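Local coordinates for sulfate transporter 4.1, chloroplastic (Arabidopsis thaliana, PDB 7LHV), which moves sulfate across the membrane together with protons, as a cotransporter of the SLC26/SulP family that may play a role in regulating sulfate assimilation, at residues K96-A101 with A402-S407; S144-I149 with A357-E362; G106-P111 with F391-V396. All blocks are in the same frame, centred on the assembly; numbering follows the deposited sequence. Where two conformers were deposited one is given.

Interaction 1: residues K96-A101 with A402-S407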
loop_
_atom_site.group_PDB
_atom_site.type_symbol
_atom_site.label_atom_id
_atom_site.label_comp_id
_atom_site.label_asym_id
_atom_site.label_seq_id
_atom_site.Cartn_x
_atom_site.Cartn_y
_atom_site.Cartn_z
ATOM N N LYS A 96 -6.406 32.101 -35.498
ATOM C CA LYS A 96 -5.011 32.359 -35.838
ATOM C C LYS A 96 -4.076 31.736 -34.807
ATOM O O LYS A 96 -3.059 31.125 -35.163
ATOM C CB LYS A 96 -4.761 33.865 -35.990
ATOM C CG LYS A 96 -4.882 34.703 -34.725
ATOM C CD LYS A 96 -4.666 36.179 -35.015
ATOM C CE LYS A 96 -3.216 36.487 -35.378
ATOM N NZ LYS A 96 -2.267 36.269 -34.250
ATOM N N LEU A 97 -4.416 31.861 -33.519
ATOM C CA LEU A 97 -3.564 31.280 -32.484
ATOM C C LEU A 97 -3.519 29.760 -32.588
ATOM O O LEU A 97 -2.446 29.155 -32.471
ATOM C CB LEU A 97 -4.049 31.717 -31.105
ATOM C CG LEU A 97 -3.885 33.210 -30.814
ATOM C CD1 LEU A 97 -4.426 33.548 -29.441
ATOM C CD2 LEU A 97 -2.430 33.625 -30.934
ATOM N N ASP A 98 -4.670 29.125 -32.819
ATOM C CA ASP A 98 -4.714 27.676 -32.949
ATOM C C ASP A 98 -3.950 27.205 -34.178
ATOM O O ASP A 98 -3.247 26.195 -34.120
ATOM C CB ASP A 98 -6.163 27.199 -33.007
ATOM C CG ASP A 98 -6.857 27.286 -31.668
ATOM O OD1 ASP A 98 -6.151 27.374 -30.644
ATOM O OD2 ASP A 98 -8.104 27.265 -31.639
ATOM N N LEU A 99 -4.084 27.915 -35.299
ATOM C CA LEU A 99 -3.371 27.524 -36.509
ATOM C C LEU A 99 -1.865 27.618 -36.307
ATOM O O LEU A 99 -1.117 26.698 -36.669
ATOM C CB LEU A 99 -3.817 28.397 -37.683
ATOM C CG LEU A 99 -3.308 28.007 -39.071
ATOM C CD1 LEU A 99 -3.982 26.735 -39.553
ATOM C CD2 LEU A 99 -3.530 29.140 -40.057
ATOM N N MET A 100 -1.399 28.722 -35.718
ATOM C CA MET A 100 0.031 28.865 -35.474
ATOM C C MET A 100 0.535 27.800 -34.511
ATOM O O MET A 100 1.586 27.188 -34.746
ATOM C CB MET A 100 0.336 30.264 -34.940
ATOM C CG MET A 100 0.295 31.348 -36.004
ATOM S SD MET A 100 1.141 30.870 -37.525
ATOM C CE MET A 100 2.829 30.706 -36.947
ATOM N N ALA A 101 -0.205 27.550 -33.426
ATOM C CA ALA A 101 0.216 26.545 -32.458
ATOM C C ALA A 101 0.240 25.155 -33.078
ATOM O O ALA A 101 1.160 24.371 -32.822
ATOM C CB ALA A 101 -0.702 26.573 -31.240
ATOM N N ALA A 402 -1.955 28.653 -27.668
ATOM C CA ALA A 402 -3.019 27.743 -28.067
ATOM C C ALA A 402 -4.206 27.896 -27.126
ATOM O O ALA A 402 -4.048 27.882 -25.902
ATOM C CB ALA A 402 -2.520 26.301 -28.062
ATOM N N LYS A 403 -5.400 28.034 -27.697
ATOM C CA LYS A 403 -6.607 28.308 -26.930
ATOM C C LYS A 403 -7.536 27.109 -26.828
ATOM O O LYS A 403 -7.992 26.774 -25.731
ATOM C CB LYS A 403 -7.357 29.499 -27.543
ATOM C CG LYS A 403 -6.568 30.794 -27.517
ATOM C CD LYS A 403 -6.208 31.170 -26.092
ATOM C CE LYS A 403 -5.355 32.422 -26.043
ATOM N NZ LYS A 403 -4.948 32.750 -24.649
ATOM N N THR A 404 -7.834 26.454 -27.940
ATOM C CA THR A 404 -8.750 25.325 -27.964
ATOM C C THR A 404 -8.009 24.065 -28.401
ATOM O O THR A 404 -6.794 24.066 -28.600
ATOM C CB THR A 404 -9.934 25.606 -28.891
ATOM O OG1 THR A 404 -9.473 25.690 -30.245
ATOM C CG2 THR A 404 -10.605 26.911 -28.512
ATOM N N GLY A 405 -8.765 22.979 -28.541
ATOM C CA GLY A 405 -8.209 21.729 -29.020
ATOM C C GLY A 405 -7.998 21.658 -30.512
ATOM O O GLY A 405 -7.447 20.667 -30.999
ATOM N N LEU A 406 -8.429 22.686 -31.248
ATOM C CA LEU A 406 -8.191 22.720 -32.687
ATOM C C LEU A 406 -6.705 22.671 -33.005
ATOM O O LEU A 406 -6.311 22.112 -34.035
ATOM C CB LEU A 406 -8.825 23.973 -33.291
ATOM C CG LEU A 406 -8.951 24.012 -34.813
ATOM C CD1 LEU A 406 -9.945 22.972 -35.293
ATOM C CD2 LEU A 406 -9.359 25.398 -35.280
ATOM N N SER A 407 -5.866 23.233 -32.131
ATOM C CA SER A 407 -4.423 23.147 -32.321
ATOM C C SER A 407 -3.965 21.703 -32.444
ATOM O O SER A 407 -2.992 21.418 -33.153
ATOM C CB SER A 407 -3.698 23.832 -31.165
ATOM O OG SER A 407 -4.177 25.148 -30.975
#
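The flat carboxylate of Asp98 is approached from different directions by the loop and first helical residues of 402-407. Thr404 OG1 comes to Asp98 OD2 from above the plane, 41° out of it, and donates a hydrogen bond at 2.5 Å. Lys403 N meets Asp98 OD1 nearly along the C-O axis at 3.1 Å. A second, weak bond reaches the same oxygen from Thr404 N. Ser407 OG lies 3.0 Å from Asp98 OD1 and is weakly bonded to Asp98 O. Asp98 is thus held by the Lys403 amide and the Thr404 hydroxyl, with weaker help from the Thr404 amide, and these donors would probably help to stabilise its negative charge. With CG anti to the carbonyl carbon (chi1 -73°), the carboxylate leaves helix 91-119 toward the loop. Apolar contacts flank it: Ala101 CB packs on Ala402 CB at 3.7 Å, while Leu97 CD1 lies 3.7 Å from Lys403 CE, the two chains crossing obliquely. Tyr89 and Asn397 add further packing around the site. OG1 of Thr404 also weakly accepts from Leu406 N at 3.3 Å. Such double use of a threonine hydroxyl joins the Asp98 hydrogen bonds to a helix cap, here an ST turn leading into helix 406-426 of the membrane domain.

Interaction 2: residues S144-I149 with A357-E362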
loop_
_atom_site.group_PDB
_atom_site.type_symbol
_atom_site.label_atom_id
_atom_site.label_comp_id
_atom_site.label_asym_id
_atom_site.label_seq_id
_atom_site.Cartn_x
_atom_site.Cartn_y
_atom_site.Cartn_z
ATOM N N SER A 144 -8.352 18.373 -22.116
ATOM C CA SER A 144 -7.358 19.438 -22.139
ATOM C C SER A 144 -7.366 20.149 -23.485
ATOM O O SER A 144 -7.598 19.537 -24.530
ATOM C CB SER A 144 -5.970 18.873 -21.851
ATOM O OG SER A 144 -5.033 19.916 -21.658
ATOM N N ARG A 145 -7.115 21.456 -23.455
ATOM C CA ARG A 145 -7.092 22.264 -24.663
ATOM C C ARG A 145 -5.686 22.619 -25.126
ATOM O O ARG A 145 -5.533 23.149 -26.230
ATOM C CB ARG A 145 -7.899 23.552 -24.453
ATOM C CG ARG A 145 -9.351 23.308 -24.094
ATOM C CD ARG A 145 -10.063 24.603 -23.756
ATOM N NE ARG A 145 -11.385 24.361 -23.192
ATOM C CZ ARG A 145 -12.158 25.304 -22.669
ATOM N NH1 ARG A 145 -11.773 26.568 -22.625
ATOM N NH2 ARG A 145 -13.347 24.967 -22.177
ATOM N N GLN A 146 -4.662 22.345 -24.320
ATOM C CA GLN A 146 -3.285 22.594 -24.711
ATOM C C GLN A 146 -2.414 21.347 -24.729
ATOM O O GLN A 146 -1.271 21.426 -25.190
ATOM C CB GLN A 146 -2.626 23.631 -23.785
ATOM C CG GLN A 146 -3.092 25.070 -23.967
ATOM C CD GLN A 146 -4.513 25.297 -23.514
ATOM O OE1 GLN A 146 -5.373 25.691 -24.299
ATOM N NE2 GLN A 146 -4.771 25.052 -22.235
ATOM N N LEU A 147 -2.906 20.214 -24.241
ATOM C CA LEU A 147 -2.093 19.007 -24.196
ATOM C C LEU A 147 -1.839 18.474 -25.599
ATOM O O LEU A 147 -2.739 18.441 -26.442
ATOM C CB LEU A 147 -2.774 17.937 -23.346
ATOM C CG LEU A 147 -1.930 16.703 -23.037
ATOM C CD1 LEU A 147 -0.918 17.014 -21.964
ATOM C CD2 LEU A 147 -2.806 15.547 -22.614
ATOM N N ALA A 148 -0.603 18.051 -25.844
ATOM C CA ALA A 148 -0.197 17.482 -27.121
ATOM C C ALA A 148 0.001 15.983 -26.961
ATOM O O ALA A 148 0.743 15.542 -26.078
ATOM C CB ALA A 148 1.083 18.140 -27.632
ATOM N N ILE A 149 -0.649 15.207 -27.826
ATOM C CA ILE A 149 -0.706 13.754 -27.717
ATOM C C ILE A 149 0.170 13.146 -28.800
ATOM O O ILE A 149 0.094 13.545 -29.968
ATOM C CB ILE A 149 -2.154 13.249 -27.824
ATOM C CG1 ILE A 149 -2.889 13.536 -26.522
ATOM C CG2 ILE A 149 -2.193 11.767 -28.125
ATOM C CD1 ILE A 149 -2.205 12.946 -25.324
ATOM N N ALA A 357 -5.352 24.801 -14.985
ATOM C CA ALA A 357 -5.274 25.820 -13.945
ATOM C C ALA A 357 -4.643 27.100 -14.477
ATOM O O ALA A 357 -5.066 28.206 -14.118
ATOM C CB ALA A 357 -4.491 25.291 -12.746
ATOM N N LYS A 358 -3.624 26.972 -15.329
ATOM C CA LYS A 358 -2.993 28.156 -15.904
ATOM C C LYS A 358 -3.938 28.903 -16.837
ATOM O O LYS A 358 -3.961 30.139 -16.849
ATOM C CB LYS A 358 -1.719 27.764 -16.649
ATOM C CG LYS A 358 -0.511 27.559 -15.761
ATOM C CD LYS A 358 0.701 27.164 -16.582
ATOM C CE LYS A 358 1.031 28.229 -17.614
ATOM N NZ LYS A 358 1.443 29.512 -16.984
ATOM N N ASN A 359 -4.723 28.175 -17.632
ATOM C CA ASN A 359 -5.488 28.762 -18.723
ATOM C C ASN A 359 -6.955 28.995 -18.381
ATOM O O ASN A 359 -7.750 29.269 -19.286
ATOM C CB ASN A 359 -5.372 27.888 -19.970
ATOM C CG ASN A 359 -3.990 27.934 -20.582
ATOM O OD1 ASN A 359 -3.648 28.871 -21.300
ATOM N ND2 ASN A 359 -3.184 26.921 -20.296
ATOM N N ARG A 360 -7.333 28.879 -17.108
ATOM C CA ARG A 360 -8.640 29.319 -16.622
ATOM C C ARG A 360 -9.786 28.530 -17.258
ATOM O O ARG A 360 -10.702 29.090 -17.862
ATOM C CB ARG A 360 -8.821 30.822 -16.861
ATOM C CG ARG A 360 -7.903 31.715 -16.050
ATOM C CD ARG A 360 -8.196 33.175 -16.348
ATOM N NE ARG A 360 -7.283 34.080 -15.661
ATOM C CZ ARG A 360 -7.488 34.565 -14.445
ATOM N NH1 ARG A 360 -8.578 34.267 -13.757
ATOM N NH2 ARG A 360 -6.580 35.376 -13.909
ATOM N N TYR A 361 -9.728 27.208 -17.111
ATOM C CA TYR A 361 -10.856 26.368 -17.490
ATOM C C TYR A 361 -10.851 25.113 -16.630
ATOM O O TYR A 361 -9.830 24.735 -16.051
ATOM C CB TYR A 361 -10.844 26.024 -18.989
ATOM C CG TYR A 361 -9.678 25.182 -19.457
ATOM C CD1 TYR A 361 -8.492 25.771 -19.867
ATOM C CD2 TYR A 361 -9.775 23.800 -19.516
ATOM C CE1 TYR A 361 -7.431 25.007 -20.302
ATOM C CE2 TYR A 361 -8.717 23.028 -19.949
ATOM C CZ TYR A 361 -7.549 23.638 -20.342
ATOM O OH TYR A 361 -6.491 22.875 -20.776
ATOM N N GLU A 362 -12.018 24.479 -16.543
ATOM C CA GLU A 362 -12.194 23.316 -15.685
ATOM C C GLU A 362 -11.667 22.056 -16.353
ATOM O O GLU A 362 -11.729 21.908 -17.576
ATOM C CB GLU A 362 -13.671 23.127 -15.339
ATOM C CG GLU A 362 -14.291 24.272 -14.567
ATOM C CD GLU A 362 -15.280 23.793 -13.525
ATOM O OE1 GLU A 362 -16.226 24.543 -13.215
ATOM O OE2 GLU A 362 -15.108 22.666 -13.015
#
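Ser144 and Arg145 meet Tyr361 where the loop between helix 125-141 and strand 149-150 packs against the chain leaving helix 330-358, and the principle illustrated is an arginine-tyrosine cation-pi stack in which the tyrosine's phenol oxygen is held separately. Ser144 turns its OG anti to the backbone N (chi1 -171°) and donates a weak bond to Tyr361 OH at 3.4 Å. Arg145 follows with two contacts at opposite ends of the same tyrosine. Its backbone N donates to Tyr361 OH at 3.1 Å in an almost straight bond (177°), giving the phenol oxygen a second donor. Its side chain, extended from CG to NE, slides over one ring face in the opposite sense to the tyrosine. Arg145 CD sits over the centre of the Tyr361 ring, 4.1 Å from its centroid, as a CH-pi contact, and the guanidinium lies flat beyond it, its plane only 7° from the ring's. Arg145 CZ is 4.6 Å from the centroid of the Tyr361 ring, an off-centre cation-pi geometry, with NH1 reaching Tyr361 CB at 3.8 Å. At Gln146 the side chain bends and meets that of Asn359 tip to tip. Asn359 ND2 is bonded to Leu355 O and Asn398 OD1, which tie this turn to two helices; next in the chain, Arg360 makes a salt bridge to Asp557 of the second subunit. The Leu147 side chain packs on helices 125-141, 330-358 and 365-381, while a weak, distinctly bent bond runs from Leu147 N to Ser144 OG at 3.4 Å.

Interaction 3: residues G106-P111 with F391-V396. With SO4 (sulfate ion), chain D.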
loop_
_atom_site.group_PDB
_atom_site.type_symbol
_atom_site.label_atom_id
_atom_site.label_comp_id
_atom_site.label_asym_id
_atom_site.label_seq_id
_atom_site.Cartn_x
_atom_site.Cartn_y
_atom_site.Cartn_z
ATOM N N GLY A 106 3.226 20.529 -34.937
ATOM C CA GLY A 106 3.458 19.512 -35.951
ATOM C C GLY A 106 4.884 19.515 -36.466
ATOM O O GLY A 106 5.487 18.454 -36.673
ATOM N N ILE A 107 5.445 20.709 -36.677
ATOM C CA ILE A 107 6.835 20.813 -37.113
ATOM C C ILE A 107 7.767 20.237 -36.058
ATOM O O ILE A 107 8.720 19.518 -36.378
ATOM C CB ILE A 107 7.183 22.276 -37.448
ATOM C CG1 ILE A 107 6.564 22.675 -38.787
ATOM C CG2 ILE A 107 8.685 22.478 -37.483
ATOM C CD1 ILE A 107 6.750 24.132 -39.131
ATOM N N MET A 108 7.508 20.537 -34.783
ATOM C CA MET A 108 8.327 19.960 -33.721
ATOM C C MET A 108 8.105 18.458 -33.587
ATOM O O MET A 108 8.998 17.736 -33.132
ATOM C CB MET A 108 8.031 20.661 -32.395
ATOM C CG MET A 108 8.815 20.129 -31.211
ATOM S SD MET A 108 8.162 20.679 -29.627
ATOM C CE MET A 108 9.660 20.726 -28.654
ATOM N N LEU A 109 6.935 17.967 -33.997
ATOM C CA LEU A 109 6.527 16.604 -33.675
ATOM C C LEU A 109 7.009 15.589 -34.701
ATOM O O LEU A 109 7.419 14.485 -34.325
ATOM C CB LEU A 109 5.005 16.541 -33.546
ATOM C CG LEU A 109 4.327 15.172 -33.550
ATOM C CD1 LEU A 109 4.816 14.313 -32.401
ATOM C CD2 LEU A 109 2.825 15.343 -33.481
ATOM N N VAL A 110 6.956 15.923 -35.988
ATOM C CA VAL A 110 7.270 14.938 -37.027
ATOM C C VAL A 110 8.655 14.324 -36.803
ATOM O O VAL A 110 8.762 13.088 -36.665
ATOM C CB VAL A 110 7.151 15.551 -38.434
ATOM C CG1 VAL A 110 7.702 14.600 -39.478
ATOM C CG2 VAL A 110 5.712 15.908 -38.742
ATOM N N PRO A 111 9.737 15.117 -36.723
ATOM C CA PRO A 111 11.044 14.502 -36.444
ATOM C C PRO A 111 11.108 13.824 -35.091
ATOM O O PRO A 111 11.731 12.765 -34.958
ATOM C CB PRO A 111 12.009 15.688 -36.533
ATOM C CG PRO A 111 11.195 16.857 -36.208
ATOM C CD PRO A 111 9.855 16.585 -36.803
ATOM N N PHE A 391 5.608 16.444 -22.245
ATOM C CA PHE A 391 6.068 17.584 -21.458
ATOM C C PHE A 391 6.568 18.707 -22.356
ATOM O O PHE A 391 6.326 19.887 -22.079
ATOM C CB PHE A 391 7.174 17.153 -20.497
ATOM C CG PHE A 391 6.679 16.441 -19.273
ATOM C CD1 PHE A 391 6.331 17.148 -18.134
ATOM C CD2 PHE A 391 6.584 15.061 -19.252
ATOM C CE1 PHE A 391 5.883 16.490 -17.007
ATOM C CE2 PHE A 391 6.138 14.400 -18.127
ATOM C CZ PHE A 391 5.787 15.114 -17.004
ATOM N N SER A 392 7.277 18.359 -23.431
ATOM C CA SER A 392 7.864 19.371 -24.301
ATOM C C SER A 392 6.832 19.956 -25.255
ATOM O O SER A 392 6.718 21.180 -25.392
ATOM C CB SER A 392 9.022 18.762 -25.094
ATOM O OG SER A 392 9.974 18.164 -24.235
ATOM N N ARG A 393 6.075 19.090 -25.928
ATOM C CA ARG A 393 5.141 19.557 -26.945
ATOM C C ARG A 393 3.970 20.309 -26.326
ATOM O O ARG A 393 3.498 21.298 -26.895
ATOM C CB ARG A 393 4.654 18.377 -27.781
ATOM C CG ARG A 393 5.652 17.916 -28.825
ATOM C CD ARG A 393 4.998 17.001 -29.831
ATOM N NE ARG A 393 4.471 15.806 -29.186
ATOM C CZ ARG A 393 5.180 14.714 -28.942
ATOM N NH1 ARG A 393 6.452 14.622 -29.292
ATOM N NH2 ARG A 393 4.600 13.689 -28.326
ATOM N N SER A 394 3.485 19.860 -25.167
ATOM C CA SER A 394 2.407 20.584 -24.500
ATOM C C SER A 394 2.862 21.971 -24.077
ATOM O O SER A 394 2.115 22.944 -24.212
ATOM C CB SER A 394 1.900 19.802 -23.294
ATOM O OG SER A 394 1.517 18.494 -23.669
ATOM N N ALA A 395 4.088 22.084 -23.565
ATOM C CA ALA A 395 4.625 23.403 -23.256
ATOM C C ALA A 395 4.675 24.270 -24.506
ATOM O O ALA A 395 4.072 25.348 -24.548
ATOM C CB ALA A 395 6.013 23.273 -22.631
ATOM N N VAL A 396 5.312 23.765 -25.567
ATOM C CA VAL A 396 5.451 24.538 -26.800
ATOM C C VAL A 396 4.086 24.985 -27.306
ATOM O O VAL A 396 3.929 26.098 -27.822
ATOM C CB VAL A 396 6.213 23.719 -27.856
ATOM C CG1 VAL A 396 6.071 24.346 -29.228
ATOM C CG2 VAL A 396 7.674 23.609 -27.471
HETATM S S SO4 D . 8.637 14.360 -23.817
HETATM O O1 SO4 D . 9.617 15.394 -23.508
HETATM O O2 SO4 D . 7.451 14.557 -22.993
HETATM O O3 SO4 D . 9.209 13.052 -23.527
HETATM O O4 SO4 D . 8.276 14.433 -25.229
#
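Met108 lays its thioether over two residues of helix 391-399: SD is 3.7 Å from Val396 CG2 and 3.8 Å from Arg393 CG. CG anti to the backbone N (chi1 179°) starts the methionine chain toward that helix, and its terminal CE ends 4.1 Å from Ser392 CB. Beside it, Leu109 puts CD1 over one face of the Arg393 guanidinium, off toward the rim and 3.5 Å from CZ. The arginine chain bends at chi3 (-61°), which brings NE round beside the leucine, while CD packs on Leu109 CB at 3.7 Å. Its polar end is held elsewhere: NH2 donates to Pro151 O, and NH1 bonds weakly to Gln112 OE1. The short helical segments run nearly antiparallel, at 166° and 10.5 Å apart, so apolar side chains and the arginine's methylenes fill the space between them. At the start of helix 391-399 sits a sulfate ion, accepting from Phe391 N at 2.7 Å and from Ser392 OG at 2.9 Å, with Ala153 N as a further donor. An anion bound between the N-terminal ends of two helices, each preceded by a short strand, is the substrate-site architecture of SLC26 transporters, and Met108 packs against its wall.

Along the chain, interaction 1 spans the widest sequence interval, interaction 3 falls within it and interaction 2 within that. Their centres stand 12 to 15 Å apart, all in the sulfate permease membrane domain. Helix 91-119 serves both interactions 1 and 3, facing first the loop before helix 406-426 and then helix 391-399, the helix immediately preceding that loop. Interaction 2 touches both others: Arg145 packs on Lys403, and Ala148 N probably bonds to Ser394 OG. Strand 149-150, which pairs antiparallel with 388-389, continues from interaction 2 toward the sulfate site. Contacts distant in sequence thus meet on or next to helix 391-399, whose N-terminal end binds the sulfate.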